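Local coordinates for protein acetamidase (Bacillus halodurans, PDB 2II1) that binds calcium ions and probably hydrolyses carbon-nitrogen bonds in linear amides, at residues A[72-77]-A[208-213]. Residues are numbered along the deposited sequence; the frame is centred on the assembly and turned at random.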
ATOM      1  N   GLY A  72     -24.974  16.284  -8.044  1.00 14.31           N
ATOM      2  CA  GLY A  72     -24.009  17.182  -7.375  1.00 14.65           C
ATOM      3  C   GLY A  72     -23.821  16.981  -5.872  1.00 13.08           C
ATOM      4  O   GLY A  72     -22.822  17.425  -5.316  1.00 15.25           O
ATOM      5  N   ASP A  73     -24.774  16.314  -5.222  1.00 12.44           N
ATOM      6  CA  ASP A  73     -24.685  15.951  -3.800  1.00 13.11           C
ATOM      7  C   ASP A  73     -23.704  14.777  -3.671  1.00 13.75           C
ATOM      8  O   ASP A  73     -23.195  14.259  -4.659  1.00 14.74           O
ATOM      9  CB  ASP A  73     -26.065  15.539  -3.222  1.00 11.35           C
ATOM     10  CG  ASP A  73     -27.104  16.685  -3.230  1.00 17.96           C
ATOM     11  OD1 ASP A  73     -26.801  17.803  -3.679  1.00 14.14           O
ATOM     12  OD2 ASP A  73     -28.258  16.460  -2.802  1.00 17.07           O
HETATM   13  N   MSE A  74     -23.442  14.387  -2.438  1.00 15.92           N
HETATM   14  CA  MSE A  74     -22.782  13.133  -2.152  1.00 16.70           C
HETATM   15  C   MSE A  74     -23.564  12.366  -1.112  1.00 15.96           C
HETATM   16  O   MSE A  74     -24.396  12.947  -0.383  1.00 15.06           O
HETATM   17  CB  MSE A  74     -21.310  13.338  -1.740  1.00 17.44           C
HETATM   18  CG  MSE A  74     -21.002  14.412  -0.740  1.00 17.57           C
HETATM   19 SE   MSE A  74     -19.152  14.181  -0.029  0.75 20.96          SE
HETATM   20  CE  MSE A  74     -19.459  14.924   1.784  1.00 17.14           C
ATOM     21  N   LEU A  75     -23.365  11.048  -1.077  1.00 14.55           N
ATOM     22  CA  LEU A  75     -23.930  10.261   0.012  1.00 11.76           C
ATOM     23  C   LEU A  75     -22.869  10.105   1.059  1.00 12.69           C
ATOM     24  O   LEU A  75     -21.687   9.879   0.736  1.00 12.28           O
ATOM     25  CB  LEU A  75     -24.378   8.884  -0.448  1.00 12.59           C
ATOM     26  CG  LEU A  75     -25.599   8.816  -1.362  1.00 15.40           C
ATOM     27  CD1 LEU A  75     -25.871   7.373  -1.642  1.00  7.09           C
ATOM     28  CD2 LEU A  75     -26.837   9.502  -0.758  1.00 13.44           C
ATOM     29  N   GLU A  76     -23.295  10.240   2.306  1.00 11.03           N
ATOM     30  CA  GLU A  76     -22.482   9.924   3.469  1.00 13.98           C
ATOM     31  C   GLU A  76     -23.033   8.639   4.090  1.00 12.21           C
ATOM     32  O   GLU A  76     -24.142   8.619   4.601  1.00 11.38           O
ATOM     33  CB  GLU A  76     -22.513  11.074   4.470  1.00 15.18           C
ATOM     34  CG  GLU A  76     -21.770  10.772   5.753  1.00 21.25           C
ATOM     35  CD  GLU A  76     -21.915  11.864   6.770  1.00 18.74           C
ATOM     36  OE1 GLU A  76     -22.967  11.918   7.425  1.00 31.67           O
ATOM     37  OE2 GLU A  76     -20.986  12.664   6.915  1.00 20.25           O
ATOM     38  N   ILE A  77     -22.271   7.559   4.010  1.00 10.32           N
ATOM     39  CA  ILE A  77     -22.791   6.242   4.354  1.00 13.46           C
ATOM     40  C   ILE A  77     -21.990   5.623   5.492  1.00 13.15           C
ATOM     41  O   ILE A  77     -20.813   5.295   5.345  1.00  9.34           O
ATOM     42  CB  ILE A  77     -22.780   5.278   3.165  1.00 14.36           C
ATOM     43  CG1 ILE A  77     -23.516   5.911   1.972  1.00 17.41           C
ATOM     44  CG2 ILE A  77     -23.389   3.926   3.621  1.00  9.74           C
ATOM     45  CD1 ILE A  77     -22.991   5.500   0.588  1.00 10.21           C
ATOM     46  N   ASN A 208     -26.873   9.260   4.601  1.00 12.99           N
ATOM     47  CA  ASN A 208     -27.119  10.704   4.681  1.00 12.90           C
ATOM     48  C   ASN A 208     -26.846  11.371   3.358  1.00 15.52           C
ATOM     49  O   ASN A 208     -25.957  10.957   2.612  1.00 13.81           O
ATOM     50  CB  ASN A 208     -26.282  11.378   5.769  1.00 15.57           C
ATOM     51  CG  ASN A 208     -26.522  10.794   7.131  1.00 22.19           C
ATOM     52  OD1 ASN A 208     -27.655  10.538   7.522  1.00 26.23           O
ATOM     53  ND2 ASN A 208     -25.447  10.569   7.866  1.00 32.15           N
ATOM     54  N   VAL A 209     -27.646  12.393   3.052  1.00 15.16           N
ATOM     55  CA  VAL A 209     -27.464  13.181   1.839  1.00 14.13           C
ATOM     56  C   VAL A 209     -26.705  14.421   2.261  1.00 14.89           C
ATOM     57  O   VAL A 209     -27.061  15.063   3.264  1.00 13.74           O
ATOM     58  CB  VAL A 209     -28.786  13.555   1.182  1.00 14.54           C
ATOM     59  CG1 VAL A 209     -28.552  14.569   0.048  1.00 16.21           C
ATOM     60  CG2 VAL A 209     -29.471  12.324   0.661  1.00 11.60           C
ATOM     61  N   LYS A 210     -25.614  14.697   1.553  1.00 12.92           N
ATOM     62  CA  LYS A 210     -24.814  15.885   1.793  1.00 13.34           C
ATOM     63  C   LYS A 210     -24.911  16.737   0.542  1.00 13.86           C
ATOM     64  O   LYS A 210     -24.679  16.260  -0.562  1.00 10.98           O
ATOM     65  CB  LYS A 210     -23.349  15.556   2.130  1.00 15.10           C
ATOM     66  CG  LYS A 210     -23.141  14.810   3.442  1.00 14.73           C
ATOM     67  CD  LYS A 210     -23.532  15.640   4.665  1.00 17.65           C
ATOM     68  CE  LYS A 210     -24.414  14.843   5.620  1.00 24.24           C
ATOM     69  NZ  LYS A 210     -25.492  15.672   6.269  1.00 32.93           N
ATOM     70  N   LYS A 211     -25.263  18.006   0.732  1.00 14.16           N
ATOM     71  CA  LYS A 211     -25.569  18.888  -0.367  1.00 18.56           C
ATOM     72  C   LYS A 211     -24.350  19.555  -0.971  1.00 21.84           C
ATOM     73  O   LYS A 211     -24.428  20.062  -2.088  1.00 26.19           O
ATOM     74  CB  LYS A 211     -26.617  19.913   0.077  1.00 19.51           C
ATOM     75  CG  LYS A 211     -27.964  19.253   0.290  1.00 20.03           C
ATOM     76  CD  LYS A 211     -28.667  19.092  -1.051  1.00 26.98           C
ATOM     77  CE  LYS A 211     -29.794  18.073  -1.041  1.00 29.04           C
ATOM     78  NZ  LYS A 211     -30.276  17.841  -2.442  1.00 24.03           N
ATOM     79  N   GLU A 212     -23.224  19.545  -0.266  1.00 22.48           N
ATOM     80  CA  GLU A 212     -22.002  20.043  -0.848  1.00 24.69           C
ATOM     81  C   GLU A 212     -20.987  18.929  -0.932  1.00 24.56           C
ATOM     82  O   GLU A 212     -20.683  18.260   0.063  1.00 22.38           O
ATOM     83  CB  GLU A 212     -21.410  21.216  -0.068  1.00 25.87           C
ATOM     84  CG  GLU A 212     -20.610  22.168  -0.987  1.00 33.26           C
ATOM     85  CD  GLU A 212     -19.353  22.719  -0.340  1.00 39.91           C
ATOM     86  OE1 GLU A 212     -19.448  23.229   0.801  1.00 48.70           O
ATOM     87  OE2 GLU A 212     -18.272  22.644  -0.979  1.00 38.69           O
ATOM     88  N   ARG A 213     -20.463  18.756  -2.139  1.00 24.86           N
ATOM     89  CA  ARG A 213     -19.433  17.791  -2.401  1.00 25.82           C
ATOM     90  C   ARG A 213     -18.065  18.364  -2.075  1.00 26.87           C
ATOM     91  O   ARG A 213     -17.418  18.972  -2.913  1.00 28.42           O
ATOM     92  CB  ARG A 213     -19.511  17.376  -3.846  1.00 24.61           C
ATOM     93  CG  ARG A 213     -18.875  16.081  -4.076  1.00 24.03           C
ATOM     94  CD  ARG A 213     -18.997  15.698  -5.502  1.00 18.86           C
ATOM     95  NE  ARG A 213     -20.341  15.267  -5.838  1.00 14.09           N
ATOM     96  CZ  ARG A 213     -20.699  14.845  -7.043  1.00 16.43           C
ATOM     97  NH1 ARG A 213     -19.802  14.775  -8.002  1.00 14.61           N
ATOM     98  NH2 ARG A 213     -21.946  14.483  -7.291  1.00 15.25           N
TER
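Arg213 reaches back from the loop that follows strand 201-210 to Asp73, just before strand 74-84, and takes hold of one carbonyl oxygen with two nitrogens. Its CG lies anti to the backbone N (chi1 -158°), and a bend at chi3 turns the guanidinium so that Asp73 O sits at its edge, in plane. Arg213 NH2 donates to Asp73 O (2.9 Å) in the carbonyl plane, and Arg213 NE to Asp73 O (3.2 Å) from above that plane. Glu172 pairs with NH1, which fixes the group further. An alanine in place of Arg213 would remove both donors to Asp73 O and the salt bridge to Glu172, and would probably loosen the loop's return to the strand.

The Asp73 side chain runs alongside that of Lys211, both pointing the same way, and a salt bridge joins Asp73 OD2 to Lys211 NZ, 2.5 Å in the model, where OD2 sits too close to its neighbour to be placed surely. Gly68 O also accepts from this ammonium.

Further along, Glu76 and Asn208 again lie side by side, carboxylate and amide planes 72° apart; Asn208 ND2 donates to Glu76 OE1 (2.9 Å), though the amide's place in the model is less certain. Lys210 crosses their neighbour Met74 obliquely on the same face, Lys210 CB 3.9 Å from Met74 CG. On the opposite face Leu75 CD2 meets Val209 CG2 at 4.1 Å, and both side chains pack on Val66 of strand 60-67.

Between the two faces, Met74 with Lys210 and Glu76 with Asn208 form hydrogen-bonded pairs flanking the non-hydrogen-bonded Leu75–Val209 pair, the alternation of an antiparallel sheet, here joining two adjacent interior strands, far apart in sequence, of a large mixed sheet.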